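Local atomic coordinates of adenosine deaminase 1 (Arthrobacter aurescens, PDB entry 3RYS), a protein that probably catalyses the zinc-dependent hydrolytic deamination of adenine to hypoxanthine, a step of purine salvage. Residues M101-A106 with I139-R144; A166-D171 with R184-A189. One frame throughout, in Å; residues are numbered along the deposited sequence.

Contact 1: M101-A106 with I139-R144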
ATOM      1  N   MET A 101      -2.019   0.879   5.096  1.00 13.64           N
ATOM      2  CA  MET A 101      -2.750  -0.348   5.385  1.00 12.09           C
ATOM      3  C   MET A 101      -2.133  -1.145   6.528  1.00 12.49           C
ATOM      4  O   MET A 101      -0.941  -1.041   6.832  1.00  9.66           O
ATOM      5  CB  MET A 101      -2.875  -1.226   4.138  1.00 12.42           C
ATOM      6  CG  MET A 101      -4.183  -1.049   3.393  1.00 13.35           C
ATOM      7  SD  MET A 101      -4.253  -2.039   1.888  1.00 18.32           S
ATOM      8  CE  MET A 101      -3.279  -1.031   0.778  1.00 15.47           C
ATOM      9  N   MET A 102      -2.972  -1.956   7.150  1.00 13.86           N
ATOM     10  CA  MET A 102      -2.575  -2.758   8.281  1.00 11.70           C
ATOM     11  C   MET A 102      -3.470  -3.987   8.267  1.00 13.24           C
ATOM     12  O   MET A 102      -4.655  -3.885   7.948  1.00 13.78           O
ATOM     13  CB  MET A 102      -2.772  -1.946   9.553  1.00 12.48           C
ATOM     14  CG  MET A 102      -2.880  -2.746  10.828  1.00 14.58           C
ATOM     15  SD  MET A 102      -3.394  -1.646  12.160  1.00 32.15           S
ATOM     16  CE  MET A 102      -3.416  -2.798  13.527  1.00 24.47           C
ATOM     17  N   ASP A 103      -2.902  -5.148   8.578  1.00 11.54           N
ATOM     18  CA  ASP A 103      -3.668  -6.388   8.607  1.00 10.93           C
ATOM     19  C   ASP A 103      -3.983  -6.782  10.044  1.00 12.79           C
ATOM     20  O   ASP A 103      -3.258  -7.576  10.648  1.00 13.66           O
ATOM     21  CB  ASP A 103      -2.904  -7.526   7.918  1.00 13.26           C
ATOM     22  CG  ASP A 103      -2.583  -7.231   6.459  1.00 14.99           C
ATOM     23  OD1 ASP A 103      -3.282  -6.394   5.845  1.00 13.95           O
ATOM     24  OD2 ASP A 103      -1.631  -7.849   5.927  1.00 14.82           O
ATOM     25  N   PRO A 104      -5.076  -6.237  10.594  1.00 12.90           N
ATOM     26  CA  PRO A 104      -5.470  -6.530  11.974  1.00 14.00           C
ATOM     27  C   PRO A 104      -5.420  -8.032  12.263  1.00 14.93           C
ATOM     28  O   PRO A 104      -4.885  -8.441  13.293  1.00 13.50           O
ATOM     29  CB  PRO A 104      -6.919  -6.038  12.032  1.00 12.08           C
ATOM     30  CG  PRO A 104      -7.021  -5.029  10.970  1.00 10.74           C
ATOM     31  CD  PRO A 104      -6.097  -5.449   9.884  1.00  9.93           C
ATOM     32  N   GLN A 105      -5.964  -8.837  11.352  1.00 10.67           N
ATOM     33  CA  GLN A 105      -6.058 -10.279  11.561  1.00 13.11           C
ATOM     34  C   GLN A 105      -4.699 -10.980  11.617  1.00 14.35           C
ATOM     35  O   GLN A 105      -4.559 -12.005  12.273  1.00 14.81           O
ATOM     36  CB  GLN A 105      -6.924 -10.920  10.476  1.00 13.21           C
ATOM     37  CG  GLN A 105      -8.397 -10.571  10.546  1.00 11.55           C
ATOM     38  CD  GLN A 105      -9.094 -10.778   9.218  1.00 12.32           C
ATOM     39  OE1 GLN A 105      -8.812 -10.076   8.248  1.00 13.43           O
ATOM     40  NE2 GLN A 105     -10.010 -11.740   9.164  1.00 11.91           N
ATOM     41  N   ALA A 106      -3.700 -10.436  10.926  1.00 14.29           N
ATOM     42  CA  ALA A 106      -2.381 -11.054  10.910  1.00 11.96           C
ATOM     43  C   ALA A 106      -1.710 -10.936  12.271  1.00 14.60           C
ATOM     44  O   ALA A 106      -0.681 -11.560  12.526  1.00 16.04           O
ATOM     45  CB  ALA A 106      -1.514 -10.437   9.834  1.00 13.39           C
ATOM     46  N   ILE A 139      -5.835   2.556   7.337  1.00 13.89           N
ATOM     47  CA  ILE A 139      -6.766   1.669   6.660  1.00 12.34           C
ATOM     48  C   ILE A 139      -6.608   0.245   7.160  1.00 11.18           C
ATOM     49  O   ILE A 139      -5.536  -0.346   7.047  1.00 12.99           O
ATOM     50  CB  ILE A 139      -6.559   1.700   5.140  1.00 14.23           C
ATOM     51  CG1 ILE A 139      -7.081   3.016   4.571  1.00 13.50           C
ATOM     52  CG2 ILE A 139      -7.269   0.528   4.467  1.00 12.71           C
ATOM     53  CD1 ILE A 139      -7.084   3.051   3.064  1.00 20.37           C
ATOM     54  N   ALA A 140      -7.676  -0.300   7.730  1.00 13.48           N
ATOM     55  CA  ALA A 140      -7.669  -1.690   8.164  1.00 11.99           C
ATOM     56  C   ALA A 140      -7.946  -2.592   6.970  1.00 12.60           C
ATOM     57  O   ALA A 140      -9.007  -2.500   6.344  1.00 12.05           O
ATOM     58  CB  ALA A 140      -8.696  -1.914   9.256  1.00 11.76           C
ATOM     59  N   ALA A 141      -6.978  -3.442   6.641  1.00 11.66           N
ATOM     60  CA  ALA A 141      -7.126  -4.378   5.531  1.00 12.54           C
ATOM     61  C   ALA A 141      -7.427  -5.787   6.033  1.00 11.81           C
ATOM     62  O   ALA A 141      -6.904  -6.222   7.060  1.00  8.30           O
ATOM     63  CB  ALA A 141      -5.886  -4.376   4.657  1.00 11.49           C
ATOM     64  N   PHE A 142      -8.272  -6.496   5.290  1.00 13.50           N
ATOM     65  CA  PHE A 142      -8.724  -7.819   5.696  1.00 11.36           C
ATOM     66  C   PHE A 142      -8.133  -8.925   4.826  1.00  9.77           C
ATOM     67  O   PHE A 142      -7.966  -8.756   3.624  1.00 11.36           O
ATOM     68  CB  PHE A 142     -10.253  -7.857   5.716  1.00 12.47           C
ATOM     69  CG  PHE A 142     -10.859  -6.940   6.750  1.00 16.19           C
ATOM     70  CD1 PHE A 142     -11.209  -7.420   8.003  1.00 15.31           C
ATOM     71  CD2 PHE A 142     -11.051  -5.593   6.478  1.00 16.57           C
ATOM     72  CE1 PHE A 142     -11.753  -6.577   8.960  1.00 15.32           C
ATOM     73  CE2 PHE A 142     -11.591  -4.747   7.437  1.00 15.58           C
ATOM     74  CZ  PHE A 142     -11.940  -5.241   8.677  1.00 15.39           C
ATOM     75  N   LEU A 143      -7.798 -10.050   5.447  1.00  9.76           N
ATOM     76  CA  LEU A 143      -7.166 -11.160   4.739  1.00 12.69           C
ATOM     77  C   LEU A 143      -8.194 -11.967   3.958  1.00 14.08           C
ATOM     78  O   LEU A 143      -8.984 -12.710   4.538  1.00 16.23           O
ATOM     79  CB  LEU A 143      -6.421 -12.060   5.722  1.00 11.54           C
ATOM     80  CG  LEU A 143      -5.494 -11.298   6.676  1.00 15.35           C
ATOM     81  CD1 LEU A 143      -4.781 -12.249   7.632  1.00 12.79           C
ATOM     82  CD2 LEU A 143      -4.490 -10.459   5.898  1.00 12.55           C
ATOM     83  N   ARG A 144      -8.169 -11.828   2.640  1.00 12.52           N
ATOM     84  CA  ARG A 144      -9.196 -12.419   1.791  1.00 13.50           C
ATOM     85  C   ARG A 144      -9.213 -13.945   1.829  1.00 14.52           C
ATOM     86  O   ARG A 144     -10.193 -14.561   1.415  1.00 15.57           O
ATOM     87  CB  ARG A 144      -9.051 -11.926   0.350  1.00 13.58           C
ATOM     88  CG  ARG A 144      -7.768 -12.364  -0.335  1.00 13.51           C
ATOM     89  CD  ARG A 144      -7.510 -11.522  -1.566  1.00 13.91           C
ATOM     90  NE  ARG A 144      -8.724 -11.364  -2.361  1.00 16.18           N
ATOM     91  CZ  ARG A 144      -8.898 -10.426  -3.285  1.00 14.98           C
ATOM     92  NH1 ARG A 144      -7.935  -9.550  -3.532  1.00 13.62           N
ATOM     93  NH2 ARG A 144     -10.038 -10.355  -3.957  1.00 13.81           N
TER
HETATM   94  O   HOH W   1      -6.940  -8.353   8.603  1.00 13.93           O
HETATM   95  O   HOH W   2     -10.968 -12.344   6.385  1.00 15.39           O

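Contact 2: A166-D171 with R184-A189. With ADE (adenine), chain D.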
ATOM      1  N   ALA A 166      -9.880   5.157   8.775  1.00 17.10           N
ATOM      2  CA  ALA A 166     -10.578   6.007   7.820  1.00 13.02           C
ATOM      3  C   ALA A 166     -11.306   5.164   6.779  1.00 15.81           C
ATOM      4  O   ALA A 166     -12.274   5.609   6.163  1.00 18.72           O
ATOM      5  CB  ALA A 166      -9.593   6.942   7.143  1.00 11.79           C
ATOM      6  N   GLY A 167     -10.830   3.943   6.582  1.00 16.32           N
ATOM      7  CA  GLY A 167     -11.390   3.079   5.564  1.00 14.98           C
ATOM      8  C   GLY A 167     -10.993   1.627   5.727  1.00 14.69           C
ATOM      9  O   GLY A 167     -10.296   1.251   6.671  1.00 14.28           O
ATOM     10  N   ILE A 168     -11.434   0.808   4.783  1.00 13.83           N
ATOM     11  CA  ILE A 168     -11.232  -0.627   4.852  1.00 14.03           C
ATOM     12  C   ILE A 168     -10.586  -1.116   3.569  1.00 15.94           C
ATOM     13  O   ILE A 168     -10.822  -0.557   2.496  1.00 15.09           O
ATOM     14  CB  ILE A 168     -12.573  -1.343   5.080  1.00 13.28           C
ATOM     15  CG1 ILE A 168     -13.019  -1.146   6.525  1.00 15.04           C
ATOM     16  CG2 ILE A 168     -12.474  -2.814   4.752  1.00 16.94           C
ATOM     17  CD1 ILE A 168     -14.129  -2.078   6.944  1.00 28.94           C
ATOM     18  N   GLY A 169      -9.755  -2.147   3.685  1.00 14.21           N
ATOM     19  CA  GLY A 169      -9.030  -2.673   2.545  1.00 11.60           C
ATOM     20  C   GLY A 169      -9.188  -4.172   2.427  1.00 12.19           C
ATOM     21  O   GLY A 169      -9.813  -4.807   3.269  1.00 11.58           O
ATOM     22  N   LEU A 170      -8.608  -4.740   1.378  1.00 13.65           N
ATOM     23  CA  LEU A 170      -8.742  -6.163   1.111  1.00 13.85           C
ATOM     24  C   LEU A 170      -7.474  -6.661   0.422  1.00 14.11           C
ATOM     25  O   LEU A 170      -7.175  -6.264  -0.699  1.00 16.20           O
ATOM     26  CB  LEU A 170      -9.980  -6.403   0.237  1.00 15.85           C
ATOM     27  CG  LEU A 170     -10.667  -7.773   0.132  1.00 16.64           C
ATOM     28  CD1 LEU A 170     -10.045  -8.615  -0.965  1.00 15.68           C
ATOM     29  CD2 LEU A 170     -10.677  -8.521   1.463  1.00 15.94           C
ATOM     30  N   ASP A 171      -6.720  -7.520   1.100  1.00 13.05           N
ATOM     31  CA  ASP A 171      -5.488  -8.046   0.523  1.00 15.31           C
ATOM     32  C   ASP A 171      -5.276  -9.532   0.822  1.00 16.17           C
ATOM     33  O   ASP A 171      -6.236 -10.261   1.078  1.00 13.00           O
ATOM     34  CB  ASP A 171      -4.275  -7.208   0.958  1.00 14.49           C
ATOM     35  CG  ASP A 171      -4.076  -7.192   2.463  1.00 15.64           C
ATOM     36  OD1 ASP A 171      -4.815  -7.898   3.178  1.00 12.32           O
ATOM     37  OD2 ASP A 171      -3.169  -6.473   2.935  1.00 17.68           O
ATOM     38  N   ARG A 184     -20.815  -8.499   2.113  1.00 21.04           N
ATOM     39  CA  ARG A 184     -21.405  -8.122   3.396  1.00 23.51           C
ATOM     40  C   ARG A 184     -20.473  -7.175   4.141  1.00 24.26           C
ATOM     41  O   ARG A 184     -20.869  -6.081   4.555  1.00 22.08           O
ATOM     42  CB  ARG A 184     -21.668  -9.364   4.259  1.00 28.25           C
ATOM     43  CG  ARG A 184     -22.959 -10.131   3.949  1.00 25.68           C
ATOM     44  CD  ARG A 184     -23.018 -10.629   2.507  1.00 29.35           C
ATOM     45  NE  ARG A 184     -21.842 -11.410   2.125  1.00 26.52           N
ATOM     46  CZ  ARG A 184     -21.764 -12.139   1.016  1.00 28.93           C
ATOM     47  NH1 ARG A 184     -22.799 -12.193   0.184  1.00 33.47           N
ATOM     48  NH2 ARG A 184     -20.660 -12.821   0.740  1.00 24.91           N
ATOM     49  N   LEU A 185     -19.229  -7.615   4.312  1.00 20.93           N
ATOM     50  CA  LEU A 185     -18.195  -6.817   4.957  1.00 21.90           C
ATOM     51  C   LEU A 185     -18.174  -5.372   4.456  1.00 21.71           C
ATOM     52  O   LEU A 185     -18.150  -4.437   5.254  1.00 21.67           O
ATOM     53  CB  LEU A 185     -16.826  -7.466   4.746  1.00 20.73           C
ATOM     54  CG  LEU A 185     -15.602  -6.662   5.184  1.00 16.31           C
ATOM     55  CD1 LEU A 185     -15.586  -6.497   6.690  1.00 18.49           C
ATOM     56  CD2 LEU A 185     -14.330  -7.338   4.698  1.00 14.60           C
ATOM     57  N   TYR A 186     -18.178  -5.187   3.141  1.00 18.94           N
ATOM     58  CA  TYR A 186     -18.142  -3.837   2.576  1.00 23.35           C
ATOM     59  C   TYR A 186     -19.453  -3.067   2.730  1.00 23.99           C
ATOM     60  O   TYR A 186     -19.444  -1.838   2.855  1.00 21.50           O
ATOM     61  CB  TYR A 186     -17.669  -3.852   1.116  1.00 21.45           C
ATOM     62  CG  TYR A 186     -16.166  -3.904   1.012  1.00 19.79           C
ATOM     63  CD1 TYR A 186     -15.438  -2.796   0.592  1.00 20.20           C
ATOM     64  CD2 TYR A 186     -15.470  -5.051   1.375  1.00 16.72           C
ATOM     65  CE1 TYR A 186     -14.055  -2.837   0.514  1.00 19.53           C
ATOM     66  CE2 TYR A 186     -14.093  -5.104   1.303  1.00 17.93           C
ATOM     67  CZ  TYR A 186     -13.390  -3.996   0.871  1.00 19.72           C
ATOM     68  OH  TYR A 186     -12.020  -4.051   0.801  1.00 19.39           O
ATOM     69  N   GLN A 187     -20.575  -3.783   2.724  1.00 23.93           N
ATOM     70  CA  GLN A 187     -21.850  -3.156   3.044  1.00 25.03           C
ATOM     71  C   GLN A 187     -21.813  -2.654   4.484  1.00 24.03           C
ATOM     72  O   GLN A 187     -22.302  -1.567   4.786  1.00 26.38           O
ATOM     73  CB  GLN A 187     -23.013  -4.124   2.830  1.00 24.36           C
ATOM     74  CG  GLN A 187     -23.544  -4.141   1.403  1.00 30.20           C
ATOM     75  CD  GLN A 187     -24.592  -5.222   1.172  1.00 41.23           C
ATOM     76  OE1 GLN A 187     -24.418  -6.377   1.577  1.00 41.45           O
ATOM     77  NE2 GLN A 187     -25.681  -4.854   0.506  1.00 34.96           N
ATOM     78  N   ARG A 188     -21.211  -3.444   5.367  1.00 23.55           N
ATOM     79  CA  ARG A 188     -21.017  -3.037   6.756  1.00 29.42           C
ATOM     80  C   ARG A 188     -20.196  -1.756   6.853  1.00 27.17           C
ATOM     81  O   ARG A 188     -20.601  -0.795   7.504  1.00 24.51           O
ATOM     82  CB  ARG A 188     -20.336  -4.153   7.553  1.00 30.60           C
ATOM     83  CG  ARG A 188     -21.252  -4.902   8.511  1.00 35.39           C
ATOM     84  CD  ARG A 188     -21.230  -4.258   9.891  1.00 36.53           C
ATOM     85  NE  ARG A 188     -21.430  -2.815   9.810  1.00 37.20           N
ATOM     86  CZ  ARG A 188     -21.573  -2.012  10.860  1.00 41.95           C
ATOM     87  NH1 ARG A 188     -21.753  -0.709  10.676  1.00 38.45           N
ATOM     88  NH2 ARG A 188     -21.539  -2.508  12.093  1.00 41.52           N
ATOM     89  N   ALA A 189     -19.043  -1.756   6.194  1.00 27.05           N
ATOM     90  CA  ALA A 189     -18.132  -0.620   6.208  1.00 23.61           C
ATOM     91  C   ALA A 189     -18.774   0.659   5.677  1.00 21.22           C
ATOM     92  O   ALA A 189     -18.639   1.720   6.280  1.00 21.33           O
ATOM     93  CB  ALA A 189     -16.878  -0.948   5.413  1.00 21.81           C
TER
HETATM   94  N9  ADE D 345      -0.410  -8.265   1.404  1.00 18.84           N
HETATM   95  C8  ADE D 345       0.601  -7.348   1.516  1.00 21.89           C
HETATM   96  N7  ADE D 345       0.986  -6.823   0.372  1.00 20.30           N
HETATM   97  C5  ADE D 345       0.166  -7.447  -0.559  1.00 22.54           C
HETATM   98  C6  ADE D 345       0.067  -7.334  -1.962  1.00 23.31           C
HETATM   99  N6  ADE D 345       0.842  -6.516  -2.685  1.00 21.81           N
HETATM  100  N1  ADE D 345      -0.857  -8.096  -2.590  1.00 22.49           N
HETATM  101  C2  ADE D 345      -1.626  -8.914  -1.857  1.00 22.84           C
HETATM  102  N3  ADE D 345      -1.630  -9.108  -0.536  1.00 21.82           N
HETATM  103  C4  ADE D 345      -0.701  -8.338   0.059  1.00 20.84           C

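Contact 1: M101-A106 with I139-R144
M101 and I139 meet side by side, both side chains pointing the same way from neighbouring strands, with M101 CG 3.6 Å from I139 CG2. A141, two residues further along, closes the group, its CB 3.9 Å from M101 CG. On the other face of the sheet P104 packs its ring against A140, CG to CB 3.9 Å, beneath helices 114-125 and 148-160. Further on, L143 forks between three residues: CD1 lies 3.8 Å from Q105 CB and also reaches A106, whereas CD2 rests 3.8 Å from D103 CG, the two side chains crossing at about a right angle.

The strands run parallel, M101 beside I139 and M102 beside A140, as adjacent staves of the TIM-type barrel of the adenosine deaminase family. The M101 face is the interior one, close to the zinc ligands H21 and H199. M102 N makes a weak bond to I139 O, and M102 O accepts A141 N, although the position of that oxygen is less certain.

Beyond M102 the chain leaves the sheet and turns into helix 104-108, and side-chain polar groups replace strand pairing. D103 OD2 is bonded to Y66 OH, and D103 N to E23. Q105 carries its CG beside its own backbone N (chi1 -69°), and the extended chain beyond delivers the amide to strand 135-143. There OE1 accepts L143 N at 3.0 Å in a bond nearly straight at the hydrogen (165°), the N-H coming from somewhat out of the amide plane, with a tilt of 29°. One water donates to both Q105 OE1 and A141 O while accepting Q105 N; a second bridges Q105 NE2 to L143 O.

Contact 2: A166-D171 with R184-A189
I168 and Y186 have the most surface covered in this contact, and with L170 and A189 they make up its buried, close-fitting part. I168 CD1 makes an apolar contact with A189 CB at 3.3 Å. CG1 of I168 stands anti to the carbonyl carbon (chi1 -74°), and the chain extended beyond it places CD1 against A189 of the helix. The other branch, CG2, lies 4.2 Å from Y186 CZ, the isoleucine and tyrosine side chains sliding past each other in opposite directions. Y186 leaves the helix without aiming directly at the strand, yet its ring ends there: OH lies 3.2 Å from L170 CB, which sits at the ring edge near its plane, and 3.3 Å from G169 C. G169, lacking a side chain, adds backbone alone here.

Strand 167-171 and helix 184-189 run almost antiparallel, at 165° with their axes 9.6 Å apart. They are the first two elements of a beta-alpha-beta crossover that ends in strand 195-200, the repeating architecture of a TIM barrel. L185 is the looser point, its side chain no nearer than 4.7 Å to the strand. The far side of the helix is open to solvent at R184 and Q187, although R184 NE is held in a salt bridge with E148. At the C-terminal end of strand 167-171, D171 faces the active site, its CB 3.6 Å from adenine N3.

The packing is therefore essentially apolar. The side-chain polar group within it, the Y186 hydroxyl, approaches G169 O at too poor an angle for a hydrogen bond and is instead bonded to I197 O, so the tyrosine ties the helix to the second strand of the crossover while leaning on the first.

Overall arrangement
The two contacts follow one another along the chain, contact 1 closing before contact 2 opens, with centres about 10 Å apart on the same side of the protein. They share the parallel barrel sheet: strand 135-143 of contact 1 neighbours strand 167-171 of contact 2, with a probable hydrogen bond from G169 N to A140 O. On the outer, helix-facing side of the sheet F142 packs on I168, joining the apolar layers beneath the barrel's helices. Contact 1 thus pairs neighbouring strands, while contact 2 sets the next strand against its outer helix. Both lead toward the C-terminal strand ends, where D103 and D171 approach each other beside the bound adenine.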